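PDB 4KVF: rhamnose ABC transporter, periplasmic rhamnose-binding protein from Kribbella flavida, which probably binds a sugar, presumably rhamnose, outside the cell membrane and delivers it to an ABC import system. Local coordinates for residues Val63-Ile68 / Tyr286-Tyr290; Val153-Lys157 / Glu193-Leu197; Asp207-Ser212 / Thr233-Ile237; Gln266-Asp270 / Thr333-Asp338; Ile300-Glu306 / Thr317-Ala321. All coordinates share one frame; numbering follows the deposited sequence.

Contact 1 (Val63-Ile68 / Tyr286-Tyr290)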
# COMPACT_ATOMS: atom_id res chain seq x y z
N VAL A 63 -7.76 12.29 11.15
CA VAL A 63 -7.21 13.63 11.03
C VAL A 63 -7.94 14.43 9.94
O VAL A 63 -8.34 15.59 10.17
CB VAL A 63 -5.70 13.62 10.71
CG1 VAL A 63 -5.23 15.01 10.31
CG2 VAL A 63 -4.92 13.14 11.92
N ALA A 64 -8.09 13.82 8.77
CA ALA A 64 -8.76 14.45 7.63
C ALA A 64 -10.21 14.80 7.96
O ALA A 64 -10.69 15.88 7.63
CB ALA A 64 -8.71 13.54 6.41
N VAL A 65 -10.90 13.88 8.62
CA VAL A 65 -12.29 14.11 8.99
C VAL A 65 -12.41 15.31 9.94
O VAL A 65 -13.30 16.15 9.79
CB VAL A 65 -12.94 12.82 9.57
CG1 VAL A 65 -14.30 13.12 10.16
CG2 VAL A 65 -13.07 11.79 8.47
N GLY A 66 -11.48 15.42 10.88
CA GLY A 66 -11.46 16.56 11.78
C GLY A 66 -11.21 17.85 11.03
O GLY A 66 -11.76 18.90 11.36
N GLU A 67 -10.37 17.79 10.00
CA GLU A 67 -10.06 18.97 9.22
C GLU A 67 -11.28 19.54 8.49
O GLU A 67 -11.44 20.77 8.41
CB GLU A 67 -8.92 18.68 8.23
CG GLU A 67 -7.57 18.50 8.90
CD GLU A 67 -6.46 18.25 7.91
OE1 GLU A 67 -6.77 17.96 6.74
OE2 GLU A 67 -5.28 18.34 8.31
N ILE A 68 -12.13 18.66 7.97
CA ILE A 68 -13.31 19.09 7.24
C ILE A 68 -14.53 19.15 8.16
O ILE A 68 -15.67 19.22 7.69
CB ILE A 68 -13.58 18.19 6.04
CG1 ILE A 68 -13.87 16.76 6.50
CG2 ILE A 68 -12.38 18.20 5.09
CD1 ILE A 68 -14.24 15.82 5.37
N TYR A 286 -6.29 9.34 5.08
CA TYR A 286 -6.47 10.79 4.90
C TYR A 286 -7.04 11.08 3.51
O TYR A 286 -8.02 11.80 3.36
CB TYR A 286 -5.12 11.49 5.14
CG TYR A 286 -5.14 12.99 5.08
CD1 TYR A 286 -5.17 13.66 3.86
CD2 TYR A 286 -5.07 13.75 6.25
CE1 TYR A 286 -5.15 15.05 3.81
CE2 TYR A 286 -5.07 15.13 6.20
CZ TYR A 286 -5.10 15.77 4.98
OH TYR A 286 -5.09 17.15 4.92
N LEU A 287 -6.42 10.50 2.48
CA LEU A 287 -6.91 10.70 1.13
C LEU A 287 -8.33 10.16 0.97
O LEU A 287 -9.16 10.78 0.32
CB LEU A 287 -5.96 10.06 0.11
CG LEU A 287 -6.39 10.12 -1.36
CD1 LEU A 287 -6.72 11.55 -1.79
CD2 LEU A 287 -5.29 9.53 -2.25
N ALA A 288 -8.61 9.01 1.58
CA ALA A 288 -9.95 8.41 1.46
C ALA A 288 -11.04 9.35 2.00
O ALA A 288 -12.11 9.47 1.40
CB ALA A 288 -10.00 7.06 2.17
N ALA A 289 -10.76 10.02 3.12
CA ALA A 289 -11.73 10.96 3.68
C ALA A 289 -12.02 12.13 2.73
O ALA A 289 -13.17 12.51 2.53
CB ALA A 289 -11.26 11.48 5.03
N TYR A 290 -10.98 12.69 2.13
CA TYR A 290 -11.20 13.80 1.20
C TYR A 290 -11.93 13.36 -0.06
O TYR A 290 -12.76 14.09 -0.59
CB TYR A 290 -9.88 14.53 0.88
CG TYR A 290 -9.53 15.58 1.91
CD1 TYR A 290 -10.05 16.87 1.82
CD2 TYR A 290 -8.69 15.29 2.98
CE1 TYR A 290 -9.74 17.84 2.77
CE2 TYR A 290 -8.38 16.25 3.94
CZ TYR A 290 -8.91 17.52 3.82
OH TYR A 290 -8.60 18.48 4.77

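Contact 2 (Val153-Lys157 / Glu193-Leu197)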
# COMPACT_ATOMS: atom_id res chain seq x y z
N VAL A 153 12.97 -1.75 -9.24
CA VAL A 153 14.07 -1.82 -10.20
C VAL A 153 14.98 -0.60 -10.11
O VAL A 153 16.20 -0.72 -10.17
CB VAL A 153 13.58 -2.05 -11.64
CG1 VAL A 153 14.75 -1.98 -12.62
CG2 VAL A 153 12.93 -3.43 -11.72
N LYS A 154 14.37 0.58 -9.93
CA LYS A 154 15.14 1.82 -9.79
C LYS A 154 16.08 1.76 -8.59
O LYS A 154 17.25 2.11 -8.70
CB LYS A 154 14.21 3.03 -9.66
CG LYS A 154 14.94 4.35 -9.50
CD LYS A 154 13.96 5.52 -9.31
CE LYS A 154 14.66 6.87 -9.46
N MSE A 155 15.57 1.31 -7.44
CA MSE A 155 16.41 1.16 -6.25
C MSE A 155 17.49 0.10 -6.46
O MSE A 155 18.65 0.31 -6.10
CB MSE A 155 15.56 0.85 -5.01
CG MSE A 155 14.65 2.02 -4.61
SE MSE A 155 13.68 1.71 -2.94
CE MSE A 155 12.74 0.08 -3.45
N ALA A 156 17.12 -1.04 -7.05
CA ALA A 156 18.10 -2.09 -7.32
C ALA A 156 19.23 -1.59 -8.21
O ALA A 156 20.40 -1.88 -7.97
CB ALA A 156 17.43 -3.30 -7.94
N LYS A 157 18.88 -0.82 -9.24
CA LYS A 157 19.86 -0.30 -10.19
C LYS A 157 20.85 0.65 -9.52
O LYS A 157 22.05 0.56 -9.76
CB LYS A 157 19.16 0.40 -11.36
CG LYS A 157 20.09 0.78 -12.51
CD LYS A 157 19.27 1.26 -13.69
CE LYS A 157 20.11 1.63 -14.90
NZ LYS A 157 19.20 2.10 -15.98
N GLU A 193 17.61 0.54 -21.30
CA GLU A 193 18.39 1.21 -20.24
C GLU A 193 18.72 0.32 -19.04
O GLU A 193 19.62 0.63 -18.26
CB GLU A 193 17.65 2.46 -19.76
CG GLU A 193 16.58 2.19 -18.71
CD GLU A 193 15.38 3.10 -18.84
OE1 GLU A 193 14.87 3.25 -19.97
OE2 GLU A 193 14.94 3.67 -17.81
N ASN A 194 17.99 -0.78 -18.88
CA ASN A 194 18.25 -1.72 -17.79
C ASN A 194 18.91 -3.01 -18.29
O ASN A 194 18.89 -4.04 -17.62
CB ASN A 194 16.96 -2.04 -17.03
CG ASN A 194 16.41 -0.84 -16.30
OD1 ASN A 194 17.17 -0.01 -15.79
ND2 ASN A 194 15.09 -0.72 -16.25
N ALA A 195 19.50 -2.94 -19.48
CA ALA A 195 20.09 -4.11 -20.12
C ALA A 195 21.24 -4.75 -19.33
O ALA A 195 21.48 -5.95 -19.46
CB ALA A 195 20.54 -3.77 -21.54
N LYS A 196 21.94 -3.96 -18.52
CA LYS A 196 23.10 -4.46 -17.78
C LYS A 196 22.76 -5.07 -16.42
O LYS A 196 23.63 -5.65 -15.77
CB LYS A 196 24.18 -3.38 -17.62
CG LYS A 196 24.96 -3.10 -18.89
CD LYS A 196 26.11 -2.14 -18.62
CE LYS A 196 25.61 -0.83 -18.03
NZ LYS A 196 24.73 -0.08 -18.97
N LEU A 197 21.52 -4.91 -15.98
CA LEU A 197 21.02 -5.56 -14.77
C LEU A 197 20.45 -6.91 -15.17
O LEU A 197 19.67 -7.00 -16.12
CB LEU A 197 19.91 -4.74 -14.12
CG LEU A 197 20.25 -3.63 -13.12
CD1 LEU A 197 19.00 -3.22 -12.34
CD2 LEU A 197 21.34 -4.07 -12.17

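Contact 3 (Asp207-Ser212 / Thr233-Ile237)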
# COMPACT_ATOMS: atom_id res chain seq x y z
N ASP A 207 6.58 -15.53 3.12
CA ASP A 207 6.21 -14.62 4.21
C ASP A 207 6.47 -15.21 5.60
O ASP A 207 5.80 -14.86 6.57
CB ASP A 207 4.76 -14.17 4.09
CG ASP A 207 4.59 -13.01 3.15
OD1 ASP A 207 5.61 -12.38 2.81
OD2 ASP A 207 3.44 -12.72 2.75
N ASP A 208 7.43 -16.12 5.66
CA ASP A 208 7.85 -16.75 6.91
C ASP A 208 9.26 -16.26 7.27
O ASP A 208 10.18 -16.35 6.46
CB ASP A 208 7.84 -18.27 6.75
CG ASP A 208 8.35 -18.98 7.99
OD1 ASP A 208 7.83 -18.71 9.09
OD2 ASP A 208 9.28 -19.81 7.86
N ASP A 209 9.40 -15.76 8.50
CA ASP A 209 10.65 -15.16 8.99
C ASP A 209 11.86 -16.09 8.80
O ASP A 209 12.85 -15.72 8.17
CB ASP A 209 10.49 -14.77 10.46
CG ASP A 209 11.57 -13.81 10.96
OD1 ASP A 209 12.08 -12.99 10.17
OD2 ASP A 209 11.90 -13.86 12.17
N GLN A 210 11.75 -17.30 9.34
CA GLN A 210 12.83 -18.28 9.28
C GLN A 210 13.16 -18.77 7.88
O GLN A 210 14.33 -18.94 7.52
CB GLN A 210 12.51 -19.46 10.20
CG GLN A 210 13.24 -19.41 11.53
CD GLN A 210 14.69 -19.84 11.41
OE1 GLN A 210 15.55 -19.05 11.03
NE2 GLN A 210 14.96 -21.10 11.72
N LYS A 211 12.14 -19.03 7.07
CA LYS A 211 12.38 -19.49 5.71
C LYS A 211 12.99 -18.37 4.88
O LYS A 211 13.90 -18.60 4.09
CB LYS A 211 11.10 -20.01 5.05
CG LYS A 211 11.39 -20.98 3.91
CD LYS A 211 10.25 -21.08 2.90
CE LYS A 211 10.63 -22.03 1.77
NZ LYS A 211 9.63 -22.05 0.66
N SER A 212 12.50 -17.15 5.09
CA SER A 212 13.02 -16.00 4.34
C SER A 212 14.51 -15.81 4.68
O SER A 212 15.33 -15.52 3.81
CB SER A 212 12.22 -14.75 4.66
OG SER A 212 10.89 -14.88 4.16
N THR A 233 8.45 -8.01 0.18
CA THR A 233 7.62 -8.52 1.27
C THR A 233 8.23 -8.01 2.55
O THR A 233 9.45 -8.05 2.71
CB THR A 233 7.59 -10.06 1.29
OG1 THR A 233 7.54 -10.52 2.65
CG2 THR A 233 8.82 -10.64 0.64
N THR A 234 7.40 -7.51 3.48
CA THR A 234 7.94 -6.95 4.71
C THR A 234 8.66 -8.00 5.55
O THR A 234 9.68 -7.71 6.18
CB THR A 234 6.87 -6.21 5.54
OG1 THR A 234 5.94 -7.15 6.07
CG2 THR A 234 6.16 -5.19 4.67
N VAL A 235 8.13 -9.23 5.53
CA VAL A 235 8.75 -10.32 6.25
C VAL A 235 10.09 -10.64 5.62
O VAL A 235 11.09 -10.83 6.32
CB VAL A 235 7.88 -11.60 6.24
CG1 VAL A 235 8.63 -12.78 6.81
CG2 VAL A 235 6.59 -11.37 7.00
N GLY A 236 10.11 -10.68 4.30
CA GLY A 236 11.28 -11.12 3.55
C GLY A 236 12.44 -10.16 3.67
O GLY A 236 13.58 -10.57 3.88
N ILE A 237 12.16 -8.87 3.53
CA ILE A 237 13.24 -7.90 3.56
C ILE A 237 13.86 -7.83 4.96
O ILE A 237 15.10 -7.71 5.11
CB ILE A 237 12.75 -6.51 3.06
CG1 ILE A 237 13.93 -5.55 2.88
CG2 ILE A 237 11.71 -5.93 4.00
CD1 ILE A 237 13.49 -4.17 2.42
O HOH W 1 5.28 -9.77 4.60
O HOH W 2 10.85 -11.13 9.07

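Contact 4 (Gln266-Asp270 / Thr333-Asp338)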
# COMPACT_ATOMS: atom_id res chain seq x y z
N GLN A 266 16.29 -0.59 12.66
CA GLN A 266 17.58 -1.04 13.17
C GLN A 266 18.56 -1.41 12.05
O GLN A 266 19.77 -1.28 12.21
CB GLN A 266 17.45 -2.20 14.16
CG GLN A 266 16.90 -3.48 13.56
CD GLN A 266 17.31 -4.71 14.36
OE1 GLN A 266 18.45 -4.82 14.82
NE2 GLN A 266 16.38 -5.64 14.52
N TYR A 267 18.02 -1.86 10.91
CA TYR A 267 18.86 -2.24 9.78
C TYR A 267 19.26 -1.04 8.92
O TYR A 267 20.30 -1.05 8.26
CB TYR A 267 18.18 -3.35 8.96
CG TYR A 267 17.90 -4.57 9.80
CD1 TYR A 267 18.94 -5.30 10.34
CD2 TYR A 267 16.60 -4.96 10.10
CE1 TYR A 267 18.71 -6.40 11.14
CE2 TYR A 267 16.35 -6.07 10.90
CZ TYR A 267 17.42 -6.78 11.41
OH TYR A 267 17.21 -7.88 12.21
N VAL A 268 18.44 0.00 8.96
CA VAL A 268 18.79 1.26 8.31
C VAL A 268 19.85 1.99 9.13
O VAL A 268 20.88 2.44 8.60
CB VAL A 268 17.54 2.13 8.11
CG1 VAL A 268 17.92 3.52 7.65
CG2 VAL A 268 16.60 1.48 7.11
N LYS A 269 19.62 2.09 10.44
CA LYS A 269 20.55 2.77 11.33
C LYS A 269 21.91 2.07 11.43
O LYS A 269 22.92 2.72 11.73
CB LYS A 269 19.92 2.99 12.71
CG LYS A 269 18.70 3.92 12.68
CD LYS A 269 18.18 4.24 14.08
CE LYS A 269 17.18 5.40 14.05
NZ LYS A 269 17.69 6.62 13.37
N ASP A 270 21.96 0.76 11.18
CA ASP A 270 23.24 0.05 11.27
C ASP A 270 23.97 -0.08 9.92
O ASP A 270 25.07 -0.63 9.85
CB ASP A 270 23.14 -1.29 12.05
CG ASP A 270 22.55 -2.44 11.22
OD1 ASP A 270 22.18 -2.25 10.04
OD2 ASP A 270 22.47 -3.56 11.77
N THR A 333 14.84 6.05 3.95
CA THR A 333 16.29 6.10 4.11
C THR A 333 16.60 6.54 5.54
O THR A 333 15.69 6.85 6.31
CB THR A 333 16.95 7.12 3.16
OG1 THR A 333 16.51 8.45 3.49
CG2 THR A 333 16.60 6.83 1.70
N ALA A 334 17.88 6.60 5.88
CA ALA A 334 18.29 7.13 7.18
C ALA A 334 17.84 8.58 7.34
O ALA A 334 17.55 9.03 8.45
CB ALA A 334 19.80 7.02 7.36
N ALA A 335 17.78 9.30 6.22
CA ALA A 335 17.42 10.72 6.22
C ALA A 335 15.99 10.97 6.66
O ALA A 335 15.68 12.04 7.20
CB ALA A 335 17.68 11.33 4.84
N ASN A 336 15.10 10.00 6.44
CA ASN A 336 13.69 10.18 6.76
C ASN A 336 13.02 9.05 7.56
O ASN A 336 11.81 9.06 7.74
CB ASN A 336 12.88 10.48 5.49
CG ASN A 336 12.64 9.24 4.64
OD1 ASN A 336 13.32 8.22 4.80
ND2 ASN A 336 11.67 9.33 3.72
N ILE A 337 13.80 8.08 8.05
CA ILE A 337 13.20 6.90 8.68
C ILE A 337 12.49 7.14 10.03
O ILE A 337 11.52 6.46 10.36
CB ILE A 337 14.20 5.71 8.77
CG1 ILE A 337 13.47 4.42 9.17
CG2 ILE A 337 15.33 6.02 9.75
CD1 ILE A 337 13.66 3.28 8.19
N ASP A 338 12.96 8.11 10.81
CA ASP A 338 12.30 8.42 12.09
C ASP A 338 11.04 9.27 11.91
O ASP A 338 10.29 9.48 12.87
CB ASP A 338 13.26 9.10 13.08
CG ASP A 338 14.29 8.14 13.65
OD1 ASP A 338 14.18 6.91 13.44
OD2 ASP A 338 15.22 8.63 14.34

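Contact 5 (Ile300-Glu306 / Thr317-Ala321)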
# COMPACT_ATOMS: atom_id res chain seq x y z
N ILE A 300 -16.93 15.70 -7.23
CA ILE A 300 -16.55 14.65 -8.16
C ILE A 300 -17.63 13.58 -8.18
O ILE A 300 -18.51 13.56 -7.31
CB ILE A 300 -15.19 13.99 -7.80
CG1 ILE A 300 -15.23 13.32 -6.43
CG2 ILE A 300 -14.04 15.01 -7.90
CD1 ILE A 300 -13.97 12.50 -6.12
N THR A 301 -17.58 12.69 -9.18
CA THR A 301 -18.50 11.55 -9.27
C THR A 301 -17.75 10.22 -9.33
O THR A 301 -18.34 9.14 -9.18
CB THR A 301 -19.44 11.66 -10.51
OG1 THR A 301 -18.67 11.58 -11.71
CG2 THR A 301 -20.23 12.98 -10.50
N GLY A 302 -16.45 10.30 -9.56
CA GLY A 302 -15.64 9.11 -9.74
C GLY A 302 -15.34 8.83 -11.20
O GLY A 302 -14.79 7.78 -11.53
N ALA A 303 -15.71 9.76 -12.08
CA ALA A 303 -15.42 9.62 -13.51
C ALA A 303 -13.95 9.95 -13.74
O ALA A 303 -13.39 10.81 -13.07
CB ALA A 303 -16.29 10.55 -14.32
N GLN A 304 -13.32 9.25 -14.69
CA GLN A 304 -11.89 9.45 -14.96
C GLN A 304 -11.62 10.89 -15.44
O GLN A 304 -12.37 11.43 -16.25
CB GLN A 304 -11.39 8.45 -16.01
CG GLN A 304 -9.89 8.53 -16.29
CD GLN A 304 -9.43 7.53 -17.33
OE1 GLN A 304 -10.14 6.57 -17.63
NE2 GLN A 304 -8.25 7.75 -17.90
N GLY A 305 -10.55 11.49 -14.93
CA GLY A 305 -10.14 12.82 -15.33
C GLY A 305 -10.63 13.94 -14.43
O GLY A 305 -10.18 15.08 -14.56
N GLU A 306 -11.56 13.62 -13.53
CA GLU A 306 -12.07 14.58 -12.57
C GLU A 306 -10.97 14.89 -11.55
O GLU A 306 -10.18 14.02 -11.19
CB GLU A 306 -13.30 14.02 -11.85
CG GLU A 306 -14.53 13.96 -12.74
CD GLU A 306 -15.74 13.42 -12.01
OE1 GLU A 306 -15.55 12.76 -10.97
OE2 GLU A 306 -16.88 13.67 -12.47
N THR A 317 -6.17 13.59 -9.54
CA THR A 317 -6.99 13.35 -10.73
C THR A 317 -7.46 11.89 -10.68
O THR A 317 -6.64 10.98 -10.53
CB THR A 317 -6.21 13.58 -12.03
OG1 THR A 317 -5.74 14.94 -12.10
CG2 THR A 317 -7.13 13.31 -13.25
N VAL A 318 -8.76 11.68 -10.78
CA VAL A 318 -9.32 10.34 -10.74
C VAL A 318 -8.87 9.58 -11.99
O VAL A 318 -8.91 10.12 -13.10
CB VAL A 318 -10.87 10.39 -10.71
CG1 VAL A 318 -11.44 9.00 -10.67
CG2 VAL A 318 -11.36 11.19 -9.51
N GLY A 319 -8.43 8.34 -11.81
CA GLY A 319 -8.00 7.53 -12.94
C GLY A 319 -9.11 6.65 -13.48
O GLY A 319 -10.29 6.86 -13.18
N ALA A 320 -8.75 5.65 -14.27
CA ALA A 320 -9.75 4.75 -14.83
C ALA A 320 -10.51 4.00 -13.73
O ALA A 320 -9.94 3.64 -12.69
CB ALA A 320 -9.10 3.76 -15.78
N ALA A 321 -11.81 3.80 -13.96
CA ALA A 321 -12.67 3.02 -13.06
C ALA A 321 -12.70 3.53 -11.62
O ALA A 321 -12.89 2.75 -10.68
CB ALA A 321 -12.26 1.54 -13.08
O HOH W 3 -13.31 6.65 -13.36

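Contact 1 (Val63-Ile68 / Tyr286-Tyr290)
The side chain of A64 points at helix 281-296 and meets three of its residues. Its CB lies over one face of the Y286 ring, 3.9 Å from the ring centroid and 23° off the ring normal. The same CB touches A289 CB at 3.6 Å and, obliquely to the ring, Y290 CE2. V65 CG2 also touches A289 CB. V63 CG1 sits at the edge of the Y286 ring. E67 is the polar part. Its extended chain brings OE1 between two tyrosine hydroxyls. Y290 OH donates to E67 OE1 at 2.7 Å, on the anti side of the carboxylate. The bond from Y286 OH to E67 OE1 is weak, and the carboxylate plane stands 90° to that ring; Y286 OH is also bonded to K312 N. I68 CG2 comes obliquely to the Y290 ring, 3.5 Å from CE1. A leucine in place of Y290 would probably leave E67 OE1 without its stronger donor and open a gap beside I68. The axes of the two helix segments approach to 8.5 Å, and their N-to-C directions differ by 36°. V65 and I68 rest on I42 of strand 41-45, A289 packs on Y44 there, and L287 and A288 reach I140 of strand 138-141.

Contact 2 (Val153-Lys157 / Glu193-Leu197)
K157 NZ makes two hydrogen bonds to the 193-197 segment. One goes to N194 OD1 at 2.9 Å, with the donor tilted 26° from the amide carbonyl plane. The other goes to E193 O at 2.7 Å, and here the ammonium stands above the carbonyl plane. The reach comes from a fully stretched chain. CG is anti to the backbone N (chi1 -171°), and every later torsion is near 180°. The aliphatic part is used as well: L197 CD1 lies 3.8 Å from K157 CB. V153 completes the first shell, with CG1 at 3.9 Å from N194 ND2. Replacing K157 by an alanine would probably leave N194 OD1 and E193 O without this donor. In the second shell, N194 ND2 donates to E188 O, which helps fix the amide so that OD1 is turned to the lysine. N194 to L197 form a type I beta turn, closed by the bond from L197 N to N194 O at 3.2 Å. The loop that holds this turn runs from helix 176-189 into strand 197-204. V153 also packs on M185, E188 and L189 of helix 176-189, and L197 touches L189, so helix 145-159 is joined to both that helix and the start of the strand.

Contact 3 (Asp207-Ser212 / Thr233-Ile237)
V235 lays its CG1 branch against the backbone that leads into helix 209-222. CG1 is anti to the backbone N (chi1 171°) and lies 3.5 Å from both D207 C and D209 N. The CG2 branch rests on D207 O at 3.6 Å. The valine packs on peptide groups more than on side chains. T233 OG1 donates to D207 OD1 at 2.7 Å, meeting the oxygen nearly along its C-O axis. T233 is the N-cap of helix 234-245, and the same OG1 accepts from G236 N at 3.1 Å. The hydroxyl therefore links the cap of helix 234-245 to the carboxylate just ahead of helix 209-222. A glycerol, probably from the crystallisation liquor, bonds T234 N near T233 and may mark a pocket. A water accepts from V235 N and donates weakly to D207 OD1. A second water donates to D209 OD1 and to V235 O. D209 OD1 also forms a salt bridge with R242. D208 caps the other helix: its OD2 accepts from K211 N, from above the carboxylate plane. S212 OG donates to D208 O at 2.8 Å and sits 3.8 Å from G236 CA. A CB at G236 would clash with T233 CG2, which suits glycine. The contact joins the N-terminal ends of helices 209-222 and 234-245, which precede and follow strand 226-231 of the four-stranded parallel sheet. S212 and D209 also touch A239.

Contact 4 (Gln266-Asp270 / Thr333-Asp338)
V268 is the main apolar link from helix 261-269 to the 333-338 segment. Its CB lies 4.0 Å from I337 CD1. From there the side chain splits. CG1, anti to the backbone N (chi1 171°), is 3.6 Å from A334 N and also meets A334 CB. CG2 turns to I337 and stops 3.6 Å from its CD1, so the two side chains meet tip to tip. One helix residue thus touches the backbone at T333-A334 and the side chain of I337. N336 OD1 accepts from T333 N at 2.8 Å within the 333-338 segment. V268 and I337 both rest on F276 of strand 276-278, which adds to the apolar cluster. K269, the next residue, bends at chi4 and crosses D338 at about a right angle. Its NZ forms a salt bridge to D338 OD2 at 3.3 Å. D338 has a second partner: its OD1 forms a salt bridge with R265, which also donates to I337 O. The apolar V268-I337 pair is buried and the K269-D338 pair is exposed, with only a weak hydrogen bond in the salt bridge. On that exposed side, the carboxylate shared by a lysine and an arginine would be likely to stay ionised.

Contact 5 (Ile300-Glu306 / Thr317-Ala321)
V318 has CG1 anti to the backbone N (chi1 -180°), and this sets its two methyl groups against the backbone carbonyls of 302-306. CG1 is 3.7 Å from G302 O, and CG2 is 3.5 Å from E306 O. The CB between them lies 3.5 Å from A303 O. Q304 likewise has CG anti to the backbone N, and its chain runs out straight beyond it. It lies along the 319-320 backbone: CB touches G319 O, and OE1 comes 3.5 Å from A320 CB. Two backbone hydrogen bonds tie the segments together. G305 N donates to V318 O at 2.8 Å, with an N-H...O angle of 175°. V318 N donates to E306 O at the same length, nearly in line with the carbonyl bond. T317 adds its CG2, which packs on G305 CA. A water donates to both G302 O and G319 O and so bridges the segments a second way. A303 to E306 form a type II turn. The E306 carboxylate folds back on the residues before it. OE1 accepts from T301 N and G302 N, which arrive from opposite faces of the carboxylate plane, and OE2 accepts from T301 OG1. G302 and G305 have backbone angles that call for glycine. The contact lies at the surface. It joins the loop that follows helix 281-296 and enters strand 307-309 to the link between strands 315-317 and 323-325. I300 touches A294 and L295 of that helix and F308 of strand 307-309, while A321 O accepts from R136.

How the contacts relate
Contacts 1 and 2 are buried, contacts 3 and 4 partly buried, and contact 5 is at the surface. Helix 281-296 carries one segment of contact 1, and the loop after it carries one of contact 5. Contact 1 lies against the six-stranded sheet and contacts 2 and 3 by the four-stranded one, on opposite sides of the chain's centre, consistent with the two-lobed periplasmic binding protein fold. Contact 1 is helix on helix, with small apolar groups and a shared carboxylate. Contact 2 relies on a lysine, contact 3 on a threonine-aspartate hydrogen bond, two bridging waters and a valine laid on backbone, contact 4 on a salt bridge beside apolar residues, and contact 5 on backbone bonds.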